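PDB 4C97: CAS6A from Thermus thermophilus, which is a Cas6-family CRISPR-associated endonuclease that probably cuts precursor CRISPR RNA into the short guide RNAs used in antiviral defence. Local coordinates for residues V6-V11 / A105-Y110; L19-G24 / L88-R93; R77-E82 / V97-H102; P118-A123 / P205-E210; A127-F132 / G195-V200. The protein carries 1 engineered substitution. All coordinates share one frame; numbering follows the deposited sequence. Where two conformers were deposited one is given.

Interaction 1 of 5, residues V6-V11 / A105-Y110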
# COMPACT_ATOMS: atom_id res chain seq x y z
N VAL A 6 0.99 10.61 12.09
CA VAL A 6 0.12 9.46 11.90
C VAL A 6 0.06 8.99 10.46
O VAL A 6 0.12 9.79 9.52
CB VAL A 6 -1.33 9.81 12.35
CG1 VAL A 6 -1.92 10.88 11.47
CG2 VAL A 6 -2.23 8.62 12.32
N LEU A 7 -0.04 7.68 10.29
CA LEU A 7 -0.55 7.17 9.03
C LEU A 7 -1.50 6.05 9.35
O LEU A 7 -1.44 5.46 10.44
CB LEU A 7 0.58 6.77 8.07
CG LEU A 7 1.46 5.59 8.40
CD1 LEU A 7 2.37 5.33 7.20
CD2 LEU A 7 2.30 5.78 9.64
N ALA A 8 -2.44 5.81 8.44
CA ALA A 8 -3.54 4.91 8.76
C ALA A 8 -4.09 4.21 7.53
O ALA A 8 -4.00 4.74 6.41
CB ALA A 8 -4.65 5.69 9.43
N ALA A 9 -4.62 3.02 7.75
CA ALA A 9 -5.37 2.29 6.74
C ALA A 9 -6.66 1.86 7.40
O ALA A 9 -6.66 1.05 8.34
CB ALA A 9 -4.59 1.07 6.26
N LEU A 10 -7.75 2.45 6.93
CA LEU A 10 -9.06 2.11 7.43
C LEU A 10 -9.77 1.18 6.47
O LEU A 10 -9.75 1.39 5.25
CB LEU A 10 -9.89 3.37 7.61
CG LEU A 10 -9.56 4.23 8.83
CD1 LEU A 10 -8.18 4.83 8.76
CD2 LEU A 10 -10.61 5.34 8.95
N VAL A 11 -10.40 0.15 7.03
CA VAL A 11 -11.11 -0.84 6.24
C VAL A 11 -12.62 -0.66 6.34
O VAL A 11 -13.17 -0.56 7.43
CB VAL A 11 -10.75 -2.27 6.67
CG1 VAL A 11 -11.66 -3.29 5.99
CG2 VAL A 11 -9.27 -2.59 6.31
N ALA A 105 -6.34 -3.42 8.24
CA ALA A 105 -6.58 -2.17 8.95
C ALA A 105 -5.42 -1.89 9.90
O ALA A 105 -4.88 -2.80 10.51
CB ALA A 105 -7.85 -2.28 9.75
N GLY A 106 -5.05 -0.64 10.05
CA GLY A 106 -4.09 -0.27 11.07
C GLY A 106 -3.87 1.21 11.15
O GLY A 106 -4.18 1.93 10.23
N VAL A 107 -3.37 1.67 12.29
CA VAL A 107 -3.00 3.06 12.47
C VAL A 107 -1.68 3.05 13.19
O VAL A 107 -1.50 2.28 14.14
CB VAL A 107 -4.01 3.85 13.29
CG1 VAL A 107 -3.62 5.31 13.33
CG2 VAL A 107 -5.39 3.69 12.74
N SER A 108 -0.75 3.89 12.74
CA SER A 108 0.58 3.95 13.34
C SER A 108 1.16 5.35 13.18
O SER A 108 0.44 6.31 12.84
CB SER A 108 1.50 2.91 12.70
OG SER A 108 2.65 2.71 13.52
N THR A 109 2.46 5.47 13.43
CA THR A 109 3.13 6.74 13.27
C THR A 109 4.43 6.50 12.52
O THR A 109 4.97 5.38 12.51
CB THR A 109 3.48 7.40 14.61
OG1 THR A 109 4.42 6.58 15.29
CG2 THR A 109 2.24 7.62 15.48
N TYR A 110 4.95 7.55 11.90
CA TYR A 110 6.18 7.38 11.13
C TYR A 110 7.35 6.93 11.99
O TYR A 110 8.08 6.03 11.59
CB TYR A 110 6.53 8.62 10.29
CG TYR A 110 5.69 8.68 9.02
CD1 TYR A 110 4.44 9.31 8.98
CD2 TYR A 110 6.15 8.08 7.88
CE1 TYR A 110 3.70 9.34 7.82
CE2 TYR A 110 5.40 8.10 6.70
CZ TYR A 110 4.18 8.71 6.69
OH TYR A 110 3.45 8.71 5.53

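Interaction 2 of 5, residues L19-G24 / L88-R93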
# COMPACT_ATOMS: atom_id res chain seq x y z
N LEU A 19 -17.81 -7.37 -5.67
CA LEU A 19 -16.66 -6.72 -5.05
C LEU A 19 -16.56 -5.30 -5.52
O LEU A 19 -17.05 -4.95 -6.59
CB LEU A 19 -15.38 -7.46 -5.40
CG LEU A 19 -15.25 -8.81 -4.70
CD1 LEU A 19 -14.81 -9.86 -5.69
CD2 LEU A 19 -14.27 -8.67 -3.53
N PRO A 20 -15.91 -4.46 -4.73
CA PRO A 20 -15.68 -3.10 -5.21
C PRO A 20 -14.87 -3.12 -6.49
O PRO A 20 -14.11 -4.06 -6.74
CB PRO A 20 -14.85 -2.47 -4.09
CG PRO A 20 -15.10 -3.28 -2.92
CD PRO A 20 -15.31 -4.66 -3.40
N GLU A 21 -15.08 -2.09 -7.30
CA GLU A 21 -14.38 -1.89 -8.56
C GLU A 21 -13.40 -0.74 -8.38
O GLU A 21 -13.70 0.22 -7.68
CB GLU A 21 -15.38 -1.58 -9.65
CG GLU A 21 -16.27 -2.76 -9.95
CD GLU A 21 -17.34 -2.45 -10.96
OE1 GLU A 21 -17.45 -1.29 -11.42
OE2 GLU A 21 -18.09 -3.40 -11.31
N PRO A 22 -12.20 -0.86 -8.97
CA PRO A 22 -11.15 0.15 -8.80
C PRO A 22 -11.59 1.59 -9.05
O PRO A 22 -11.40 2.48 -8.22
CB PRO A 22 -10.12 -0.27 -9.85
CG PRO A 22 -10.27 -1.73 -9.96
CD PRO A 22 -11.70 -2.05 -9.66
N LEU A 23 -12.18 1.82 -10.22
CA LEU A 23 -12.62 3.17 -10.56
C LEU A 23 -13.78 3.67 -9.69
O LEU A 23 -13.80 4.84 -9.30
CB LEU A 23 -12.92 3.28 -12.05
CG LEU A 23 -11.58 3.20 -12.78
CD1 LEU A 23 -11.72 2.51 -14.08
CD2 LEU A 23 -10.97 4.59 -12.95
N GLY A 24 -14.72 2.80 -9.35
CA GLY A 24 -15.80 3.22 -8.46
C GLY A 24 -15.27 3.59 -7.07
O GLY A 24 -15.69 4.60 -6.45
N LEU A 88 -19.42 1.74 -4.98
CA LEU A 88 -18.01 1.49 -5.22
C LEU A 88 -17.93 0.64 -6.47
O LEU A 88 -17.28 -0.40 -6.49
CB LEU A 88 -17.40 0.73 -4.04
CG LEU A 88 -17.60 1.37 -2.67
CD1 LEU A 88 -17.07 0.47 -1.57
CD2 LEU A 88 -16.95 2.74 -2.61
N GLY A 89 -18.62 1.11 -7.50
CA GLY A 89 -19.01 0.26 -8.61
C GLY A 89 -20.40 -0.21 -8.24
O GLY A 89 -21.35 0.59 -8.28
N PRO A 90 -20.53 -1.47 -7.83
CA PRO A 90 -21.83 -1.84 -7.26
C PRO A 90 -22.11 -1.07 -5.98
O PRO A 90 -21.18 -0.54 -5.35
CB PRO A 90 -21.65 -3.32 -6.92
CG PRO A 90 -20.49 -3.79 -7.73
CD PRO A 90 -19.59 -2.60 -7.88
N PRO A 91 -23.38 -1.03 -5.56
CA PRO A 91 -23.74 -0.43 -4.27
C PRO A 91 -23.45 -1.39 -3.11
O PRO A 91 -23.68 -2.59 -3.24
CB PRO A 91 -25.24 -0.22 -4.40
CG PRO A 91 -25.69 -1.30 -5.34
CD PRO A 91 -24.57 -1.46 -6.31
N PHE A 92 -22.93 -0.86 -2.01
CA PHE A 92 -22.72 -1.64 -0.80
C PHE A 92 -23.20 -0.83 0.38
O PHE A 92 -23.15 0.39 0.36
CB PHE A 92 -21.23 -1.93 -0.57
CG PHE A 92 -20.59 -2.76 -1.66
CD1 PHE A 92 -20.64 -4.14 -1.61
CD2 PHE A 92 -19.96 -2.14 -2.72
CE1 PHE A 92 -20.06 -4.90 -2.61
CE2 PHE A 92 -19.37 -2.90 -3.72
CZ PHE A 92 -19.43 -4.28 -3.67
N ARG A 93 -23.62 -1.53 1.42
CA ARG A 93 -23.83 -0.89 2.69
C ARG A 93 -22.56 -1.06 3.53
O ARG A 93 -21.96 -2.14 3.57
CB ARG A 93 -25.05 -1.51 3.38
CG ARG A 93 -25.33 -0.95 4.74
CD ARG A 93 -26.68 -1.42 5.25
NE ARG A 93 -27.71 -1.29 4.22
CZ ARG A 93 -28.35 -0.16 3.92
NH1 ARG A 93 -28.08 0.96 4.58
NH2 ARG A 93 -29.26 -0.15 2.96

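Interaction 3 of 5, residues R77-E82 / V97-H102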
# COMPACT_ATOMS: atom_id res chain seq x y z
N ARG A 77 -15.13 11.47 8.51
CA ARG A 77 -16.07 11.36 7.40
C ARG A 77 -16.24 9.89 7.01
O ARG A 77 -17.34 9.44 6.71
CB ARG A 77 -15.59 12.21 6.23
CG ARG A 77 -16.51 12.22 5.03
CD ARG A 77 -17.69 13.17 5.22
NE ARG A 77 -18.66 13.01 4.14
CZ ARG A 77 -19.45 11.95 4.00
NH1 ARG A 77 -19.39 10.94 4.87
NH2 ARG A 77 -20.31 11.89 2.99
N LEU A 78 -15.15 9.12 7.05
CA LEU A 78 -15.25 7.69 6.78
C LEU A 78 -16.08 7.01 7.87
O LEU A 78 -16.96 6.21 7.56
CB LEU A 78 -13.88 7.04 6.64
CG LEU A 78 -13.09 7.46 5.40
CD1 LEU A 78 -11.66 6.93 5.48
CD2 LEU A 78 -13.75 6.98 4.12
N TYR A 79 -15.84 7.34 9.13
CA TYR A 79 -16.63 6.73 10.20
C TYR A 79 -18.13 7.00 10.06
O TYR A 79 -18.94 6.15 10.41
CB TYR A 79 -16.12 7.16 11.57
CG TYR A 79 -14.93 6.33 11.98
CD1 TYR A 79 -15.09 5.03 12.43
CD2 TYR A 79 -13.64 6.82 11.86
CE1 TYR A 79 -14.01 4.26 12.79
CE2 TYR A 79 -12.55 6.06 12.21
CZ TYR A 79 -12.74 4.78 12.68
OH TYR A 79 -11.65 4.02 13.03
N ALA A 80 -18.50 8.17 9.54
CA ALA A 80 -19.90 8.51 9.38
C ALA A 80 -20.59 7.66 8.31
O ALA A 80 -21.81 7.72 8.16
CB ALA A 80 -20.06 9.98 9.06
N LEU A 81 -19.81 6.88 7.56
CA LEU A 81 -20.37 6.03 6.51
C LEU A 81 -21.04 4.78 7.07
O LEU A 81 -21.81 4.12 6.36
CB LEU A 81 -19.29 5.63 5.49
CG LEU A 81 -18.67 6.78 4.71
CD1 LEU A 81 -17.50 6.26 3.88
CD2 LEU A 81 -19.71 7.46 3.82
N GLU A 82 -20.73 4.43 8.32
CA GLU A 82 -21.35 3.28 8.97
C GLU A 82 -22.87 3.34 8.89
O GLU A 82 -23.49 4.32 9.28
CB GLU A 82 -20.91 3.17 10.43
CG GLU A 82 -19.43 2.84 10.58
CD GLU A 82 -19.11 2.24 11.94
OE1 GLU A 82 -19.77 2.62 12.93
OE2 GLU A 82 -18.19 1.38 12.01
N VAL A 97 -16.47 0.54 9.87
CA VAL A 97 -15.23 1.17 9.47
C VAL A 97 -14.21 0.85 10.55
O VAL A 97 -14.36 1.27 11.69
CB VAL A 97 -15.41 2.68 9.31
CG1 VAL A 97 -14.11 3.34 8.92
CG2 VAL A 97 -16.48 2.96 8.26
N LEU A 98 -13.17 0.12 10.17
CA LEU A 98 -12.21 -0.43 11.12
C LEU A 98 -10.81 0.16 10.98
O LEU A 98 -10.30 0.31 9.87
CB LEU A 98 -12.10 -1.94 10.92
CG LEU A 98 -13.42 -2.72 11.00
CD1 LEU A 98 -13.14 -4.19 10.75
CD2 LEU A 98 -14.07 -2.51 12.37
N GLN A 99 -10.20 0.49 12.12
CA GLN A 99 -8.79 0.89 12.18
C GLN A 99 -7.94 -0.20 12.84
O GLN A 99 -6.72 -0.08 12.94
CB GLN A 99 -8.65 2.20 12.94
CG GLN A 99 -9.04 2.10 14.40
CD GLN A 99 -8.76 3.38 15.15
OE1 GLN A 99 -9.01 4.48 14.65
NE2 GLN A 99 -8.22 3.25 16.36
N GLU A 100 -8.60 -1.26 13.30
CA GLU A 100 -7.96 -2.40 13.92
C GLU A 100 -8.96 -3.54 13.79
O GLU A 100 -10.12 -3.32 13.45
CB GLU A 100 -7.66 -2.12 15.41
CG GLU A 100 -8.90 -1.88 16.26
CD GLU A 100 -8.57 -1.53 17.71
OE1 GLU A 100 -7.69 -2.20 18.31
OE2 GLU A 100 -9.18 -0.59 18.25
N GLY A 101 -8.52 -4.76 14.05
CA GLY A 101 -9.42 -5.89 14.03
C GLY A 101 -9.76 -6.36 12.63
O GLY A 101 -10.77 -7.02 12.43
N HIS A 102 -8.92 -6.01 11.66
CA HIS A 102 -9.01 -6.58 10.32
C HIS A 102 -7.56 -6.66 9.85
O HIS A 102 -6.77 -5.78 10.17
CB HIS A 102 -9.83 -5.68 9.40
CG HIS A 102 -10.08 -6.26 8.03
ND1 HIS A 102 -9.13 -6.22 7.04
CD2 HIS A 102 -11.16 -6.88 7.52
CE1 HIS A 102 -9.62 -6.82 5.95
NE2 HIS A 102 -10.85 -7.21 6.22

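Interaction 4 of 5, residues P118-A123 / P205-E210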
# COMPACT_ATOMS: atom_id res chain seq x y z
N PRO A 118 16.25 -4.17 12.97
CA PRO A 118 16.87 -4.16 11.65
C PRO A 118 17.02 -5.58 11.18
O PRO A 118 17.27 -6.49 11.96
CB PRO A 118 18.23 -3.50 11.89
CG PRO A 118 18.48 -3.61 13.36
CD PRO A 118 17.14 -3.62 14.01
N SER A 119 16.86 -5.77 9.88
CA SER A 119 17.11 -7.07 9.32
C SER A 119 17.59 -6.87 7.90
O SER A 119 17.16 -5.96 7.23
CB SER A 119 15.85 -7.92 9.33
OG SER A 119 16.11 -9.14 8.64
N ARG A 120 18.50 -7.74 7.48
CA ARG A 120 18.97 -7.79 6.09
C ARG A 120 17.93 -8.35 5.14
O ARG A 120 18.02 -8.15 3.94
CB ARG A 120 20.23 -8.63 6.00
CG ARG A 120 21.37 -8.05 6.78
CD ARG A 120 22.63 -8.85 6.60
NE ARG A 120 23.80 -7.98 6.71
CZ ARG A 120 24.59 -7.87 7.77
NH1 ARG A 120 24.38 -8.59 8.86
NH2 ARG A 120 25.61 -7.04 7.72
N ASP A 121 16.92 -9.02 5.69
CA ASP A 121 15.89 -9.67 4.90
C ASP A 121 14.56 -8.92 4.97
O ASP A 121 14.19 -8.37 6.02
CB ASP A 121 15.62 -11.09 5.38
CG ASP A 121 16.82 -12.00 5.22
OD1 ASP A 121 17.58 -11.82 4.25
OD2 ASP A 121 16.97 -12.89 6.08
N LEU A 122 13.85 -8.87 3.85
CA LEU A 122 12.50 -8.33 3.84
C LEU A 122 11.62 -9.19 2.95
O LEU A 122 11.85 -9.29 1.73
CB LEU A 122 12.49 -6.87 3.37
CG LEU A 122 11.08 -6.25 3.21
CD1 LEU A 122 10.35 -6.19 4.54
CD2 LEU A 122 11.16 -4.92 2.53
N ALA A 123 10.66 -9.86 3.57
CA ALA A 123 9.70 -10.67 2.83
C ALA A 123 8.46 -9.85 2.60
O ALA A 123 7.82 -9.41 3.55
CB ALA A 123 9.35 -11.92 3.61
N PRO A 205 22.92 -7.73 1.23
CA PRO A 205 24.19 -8.23 1.75
C PRO A 205 24.94 -7.14 2.48
O PRO A 205 24.97 -6.00 2.02
CB PRO A 205 24.96 -8.63 0.48
CG PRO A 205 23.91 -8.82 -0.55
CD PRO A 205 22.82 -7.86 -0.23
N ARG A 206 25.57 -7.55 3.57
CA ARG A 206 26.42 -6.69 4.40
C ARG A 206 25.76 -5.38 4.77
O ARG A 206 26.44 -4.36 4.87
CB ARG A 206 27.76 -6.42 3.72
CG ARG A 206 28.52 -7.67 3.30
CD ARG A 206 29.24 -8.39 4.48
NE ARG A 206 30.36 -7.65 5.08
CZ ARG A 206 30.35 -7.05 6.27
NH1 ARG A 206 29.26 -7.07 7.04
NH2 ARG A 206 31.43 -6.43 6.71
N ALA A 207 24.45 -5.40 4.99
CA ALA A 207 23.77 -4.19 5.44
C ALA A 207 24.39 -3.66 6.72
O ALA A 207 24.61 -4.40 7.67
CB ALA A 207 22.29 -4.45 5.67
N THR A 208 24.61 -2.35 6.77
CA THR A 208 24.89 -1.70 8.04
C THR A 208 23.63 -1.74 8.89
O THR A 208 22.54 -2.02 8.37
CB THR A 208 25.28 -0.25 7.84
OG1 THR A 208 24.15 0.46 7.34
CG2 THR A 208 26.44 -0.12 6.87
N GLU A 209 23.74 -1.45 10.18
CA GLU A 209 22.55 -1.39 11.03
C GLU A 209 21.55 -0.37 10.48
O GLU A 209 20.37 -0.67 10.37
CB GLU A 209 22.89 -1.03 12.48
CG GLU A 209 21.63 -1.02 13.41
CD GLU A 209 21.94 -0.76 14.88
OE1 GLU A 209 23.12 -0.60 15.24
OE2 GLU A 209 20.98 -0.72 15.69
N GLU A 210 22.04 0.80 10.11
CA GLU A 210 21.18 1.86 9.57
C GLU A 210 20.44 1.40 8.30
O GLU A 210 19.22 1.59 8.14
CB GLU A 210 22.02 3.11 9.29
CG GLU A 210 21.24 4.27 8.73
CD GLU A 210 22.09 5.49 8.43
OE1 GLU A 210 23.28 5.32 8.07
OE2 GLU A 210 21.57 6.63 8.55

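Interaction 5 of 5, residues A127-F132 / G195-V200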
# COMPACT_ATOMS: atom_id res chain seq x y z
N ALA A 127 -0.28 -8.59 -2.69
CA ALA A 127 -1.63 -9.11 -2.50
C ALA A 127 -2.60 -8.67 -3.59
O ALA A 127 -3.71 -9.18 -3.68
CB ALA A 127 -2.18 -8.69 -1.13
N SER A 128 -2.20 -7.68 -4.39
CA SER A 128 -2.95 -7.33 -5.59
C SER A 128 -1.92 -7.06 -6.68
O SER A 128 -0.75 -6.86 -6.38
CB SER A 128 -3.83 -6.12 -5.34
OG SER A 128 -3.08 -4.93 -5.39
N PRO A 129 -2.35 -7.04 -7.94
CA PRO A 129 -1.34 -6.97 -9.00
C PRO A 129 -0.46 -5.72 -8.89
O PRO A 129 -0.97 -4.62 -8.70
CB PRO A 129 -2.18 -6.96 -10.28
CG PRO A 129 -3.43 -7.70 -9.89
CD PRO A 129 -3.71 -7.22 -8.48
N THR A 130 0.85 -5.92 -8.97
CA THR A 130 1.83 -4.88 -8.72
C THR A 130 2.67 -4.66 -9.96
O THR A 130 3.18 -5.61 -10.56
CB THR A 130 2.71 -5.28 -7.52
OG1 THR A 130 1.90 -5.48 -6.35
CG2 THR A 130 3.75 -4.24 -7.23
N PHE A 131 2.82 -3.40 -10.36
CA PHE A 131 3.58 -3.05 -11.55
C PHE A 131 4.17 -1.65 -11.45
O PHE A 131 3.86 -0.88 -10.52
CB PHE A 131 2.73 -3.24 -12.83
CG PHE A 131 1.47 -2.41 -12.86
CD1 PHE A 131 1.48 -1.13 -13.39
CD2 PHE A 131 0.27 -2.92 -12.38
CE1 PHE A 131 0.32 -0.37 -13.44
CE2 PHE A 131 -0.89 -2.14 -12.41
CZ PHE A 131 -0.85 -0.88 -12.94
N PHE A 132 5.04 -1.34 -12.41
CA PHE A 132 5.84 -0.12 -12.41
C PHE A 132 5.82 0.49 -13.77
O PHE A 132 5.62 -0.19 -14.77
CB PHE A 132 7.30 -0.45 -12.00
CG PHE A 132 7.37 -1.19 -10.73
CD1 PHE A 132 7.41 -0.51 -9.53
CD2 PHE A 132 7.28 -2.58 -10.71
CE1 PHE A 132 7.41 -1.19 -8.34
CE2 PHE A 132 7.28 -3.26 -9.54
CZ PHE A 132 7.33 -2.56 -8.33
N GLY A 195 0.18 -7.33 -13.52
CA GLY A 195 0.90 -7.07 -12.30
C GLY A 195 1.20 -8.33 -11.53
O GLY A 195 0.44 -9.30 -11.57
N PHE A 196 2.32 -8.33 -10.82
CA PHE A 196 2.74 -9.46 -10.01
C PHE A 196 1.93 -9.61 -8.73
O PHE A 196 1.64 -8.62 -8.06
CB PHE A 196 4.20 -9.30 -9.62
CG PHE A 196 4.77 -10.48 -8.87
CD1 PHE A 196 5.21 -11.58 -9.56
CD2 PHE A 196 4.87 -10.48 -7.48
CE1 PHE A 196 5.73 -12.67 -8.89
CE2 PHE A 196 5.40 -11.56 -6.81
CZ PHE A 196 5.83 -12.64 -7.50
N VAL A 197 1.59 -10.85 -8.42
CA VAL A 197 1.01 -11.25 -7.14
C VAL A 197 1.78 -12.44 -6.63
O VAL A 197 2.09 -13.38 -7.40
CB VAL A 197 -0.48 -11.62 -7.31
CG1 VAL A 197 -1.07 -12.17 -6.03
CG2 VAL A 197 -1.28 -10.39 -7.73
N GLY A 198 2.08 -12.43 -5.32
CA GLY A 198 2.91 -13.49 -4.77
C GLY A 198 3.83 -13.00 -3.67
O GLY A 198 3.53 -12.02 -3.02
N ARG A 199 4.93 -13.71 -3.46
CA ARG A 199 5.82 -13.41 -2.35
C ARG A 199 7.25 -13.31 -2.85
O ARG A 199 7.72 -14.17 -3.62
CB ARG A 199 5.73 -14.53 -1.31
CG ARG A 199 6.62 -14.37 -0.11
CD ARG A 199 6.32 -15.50 0.87
NE ARG A 199 6.96 -15.34 2.17
CZ ARG A 199 8.21 -15.69 2.44
NH1 ARG A 199 8.96 -16.20 1.48
NH2 ARG A 199 8.71 -15.51 3.65
N VAL A 200 7.94 -12.25 -2.42
CA VAL A 200 9.36 -12.12 -2.74
C VAL A 200 10.12 -11.85 -1.44
O VAL A 200 9.69 -11.05 -0.62
CB VAL A 200 9.60 -10.96 -3.73
CG1 VAL A 200 11.08 -10.91 -4.09
CG2 VAL A 200 8.76 -11.14 -5.00

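Interaction 1 of 5, residues V6-V11 / A105-Y110
Leu7 and Ser108 face each other as a hydrogen-bonded antiparallel pair, the Leu7 N to Ser108 O and Ser108 N to Leu7 O bonds both measuring 2.9 Å. Two residues along, Ala9 and Gly106 repeat the pattern, with Ala9 N 2.7 Å from Gly106 O in a nearly straight bond (176° at the hydrogen). Between and beside them, the non-hydrogen-bonded pairs Val6 with Thr109 and Ala8 with Val107 bring CA atoms close enough for CA-H...O contacts, such as Val6 CA to Ser108 O at 3.3 Å.

The side chains divide between the two faces of the sheet. On one, Val6 CG2 rests 3.7 Å from Val107 CG1, and Ala8 CB meets Val107 CG2, while Tyr71 of helix 68-79 lies against Val6 and Ala8. On the other, Leu7 puts CG between its backbone N and carbonyl carbon (chi1 68°) and spreads both methyls over one face of the Tyr110 ring. CD1 makes the CH-pi contact, 4.3 Å from the ring centroid and 26° off the normal; CD2 sits nearer the rim. Phe221 of helix 209-225 touches both residues, and the Tyr110 hydroxyl is hydrogen-bonded to Leu66 O.

Past the paired region, Val11 CG2 packs 3.7 Å from Ala105 CB. The pairing joins the first and last core strands of the N-terminal ferredoxin-like domain, neighbours in this fold. Four backbone bonds pair the N-H and C=O groups facing each other, leaving the apolar side chains of Val6, Leu7, Ala8 and Ala9 to pack on the two faces.

Interaction 2 of 5, residues L19-G24 / L88-R93
Glu21 and Leu88 share the one hydrogen bond between residues 19-24 and 88-93: Glu21 N donates to Leu88 O over 2.9 Å, with 169° at the hydrogen and the donor tilted 24° from the carbonyl plane. The same oxygen also takes a CA-H...O contact from Pro20 CA, so consecutive residues of the incoming chain converge on it. Within the loop, Leu88 N bonds to Pro90 O.

Close backbone approach is a second element. Gly24 CA comes to 3.7 Å from Gly89 N, an approach made possible by the absence of a side chain at Gly24. The CA of Gly89 in turn faces the carboxylate of Glu21, whose OE1 lies 3.6 Å away.

These residues join two parts of the N-terminal ferredoxin-like domain. Glu21 occupies the N-cap position of its first helix, 22-36, and residues 88-90 form the loop of the hairpin between edge strand 85-87 and strand 91-109.

Van der Waals contacts complete the interface. The Glu21 side chain starts with CG beside its backbone N (chi1 -67°) and runs obliquely past Pro90 CD; both CG and the carboxylate carbon CD lie against that atom, the latter at 3.8 Å. Pro20 CB packs on Leu88 CB at 4.1 Å. The Phe92 side chain meets that of Pro20 at about a right angle; its CZ reaches Leu19 C at 3.6 Å, and Leu19 O lies in the ring plane at its edge. Leu14 of strand 6-15 touches Pro20, Leu88 and Phe92 alike.

Interaction 3 of 5, residues R77-E82 / V97-H102
Tyr79 lays one face of its ring over Val97, whose CG1 stands 4.1 Å from the ring centroid and only 15° off the normal, a CH-pi contact displaced slightly toward the CD1-CE1 side. On the same side of the ring, Val97 O lies 3.2 Å from Tyr79 CE1. The hydroxyl reaches on to Gln99 and donates a 3.1 Å hydrogen bond from Tyr79 OH to Gln99 OE1. The ring and the amide are turned 65° against each other, and the donor stands above the carbonyl plane. Gln99 takes up the position with CG between its backbone N and carbonyl carbon (chi1 64°), and its CB and CG also lie about 3.5 Å from the hydroxyl.

The Glu82 carboxylate takes a bond from the backbone: Val97 N donates to Glu82 OE2 over 2.9 Å, using the anti lone pair of the oxygen. Alongside, Glu82 CG packs 3.8 Å from Val97 CG2, and that methyl approaches Leu78 O at 3.4 Å. Val97 is therefore held at its amide by a carboxylate, while CG1 goes to the tyrosine ring and CG2 to Leu78 O and Glu82 CG.

A type I turn from Tyr79 to Glu82 carries the chain on from helix 68-79 and puts both side chains on the same valine. The helix is the second of the N-terminal ferredoxin-like domain and lies on its sheet. Here it meets strand 91-109, while Leu10 of the adjacent strand 6-15 touches Leu78 and Tyr79, and Leu32 of helix 22-36 packs on Leu78.

Interaction 4 of 5, residues P118-A123 / P205-E210
Arg120 reaches across to Ala207, and its side chain carries most of this surface contact. From CB the chain continues to CG, anti to the carbonyl carbon (chi1 -64°), and CG rests 3.9 Å from Ala207 CB. NE then passes 3.2 Å from Ala207 N, a meeting of two donors that makes no hydrogen bond. CZ lies 3.5 Å from Ala207 O, and at the tip NH2 comes within 2.8 Å of Ala207 O, at an angle too poor for a hydrogen bond. Arg206 C sits at the edge of the guanidinium, in its plane. The side chain has two deposited conformers, and the placing of its tip is correspondingly tentative.

In the C-terminal ferredoxin-like domain, this contact ties the entrance to the first strand, 121-127, to the lead-in of helix 209-225, for which Thr208 is the N-cap.

In this conformer Arg120 NH2 comes to 3.7 Å from Arg206 NH1, near the plane of that guanidinium; two like charges so close would probably be unfavourable. At the other end of the contact, Pro118 CG packs 4.1 Å from Glu209 CG. An ST turn, with Asp121 N donating to Ser119 OG at 3.1 Å, shapes the chain around Arg120, and Asp121 OD1 forms a salt bridge with Arg178.

Interaction 5 of 5, residues A127-F132 / G195-V200
Thr130 and Phe196 make a short antiparallel bridge where the end strand 194-197 of the C-terminal ferredoxin-like domain's sheet meets strand 129-134, which forms a separate hairpin with 137-139. Both backbone bonds are bent: Thr130 N to Phe196 O is 3.0 Å with 133° at the hydrogen, and Phe196 N to Thr130 O is 2.9 Å with 151°.

The tight part lies around Gly195. Its lack of a side chain lets the peptide between Pro129 and Thr130 lie close against it. Thr130 O is 3.2 Å from Gly195 CA, and Pro129 CB comes to 3.7 Å from the same atom. The Phe131 ring presents its edge there too, CD2 being 4.2 Å from Gly195 CA; Tyr235 meets that ring edge-to-face.

The side chains pack more loosely toward the partly exposed side, where Pro129 and Val197 lie side by side and point the same way. Here Pro129 CD and Val197 CG2 are 4.1 Å apart, although that CG2 lies 3.5 Å from the backbone Pro129 N. Both segments turn a corner nearby, at Ser128 and at Gly198. The first corner is pinned by Ser128 OG, which bonds to Gly234 O and Arg237 N, and by Thr130 OG1, which donates to Ser128 O over 3.0 Å.

From the N terminus, strand 6-15 opens interaction 1, whose loop closes only when strand 91-109 returns at residues 105-110. Interactions 2 and 3 both fall within that loop and cross, their segments alternating along the chain: 19-24 waits for 88-93, while 77-82 waits for 97-102. All three use strand 91-109: interaction 1 pairs it with strand 6-15, while 2 and 3 bring it, with its hairpin loop, against the start of helix 22-36 and the C-terminal part of helix 68-79. Interactions 1 and 3 touch. Interaction 4 then opens at 118-123 and encloses interaction 5, both belonging to the C-terminal domain. They touch through Ala123 and Arg199, on the neighbouring strands 121-127 and 199-203.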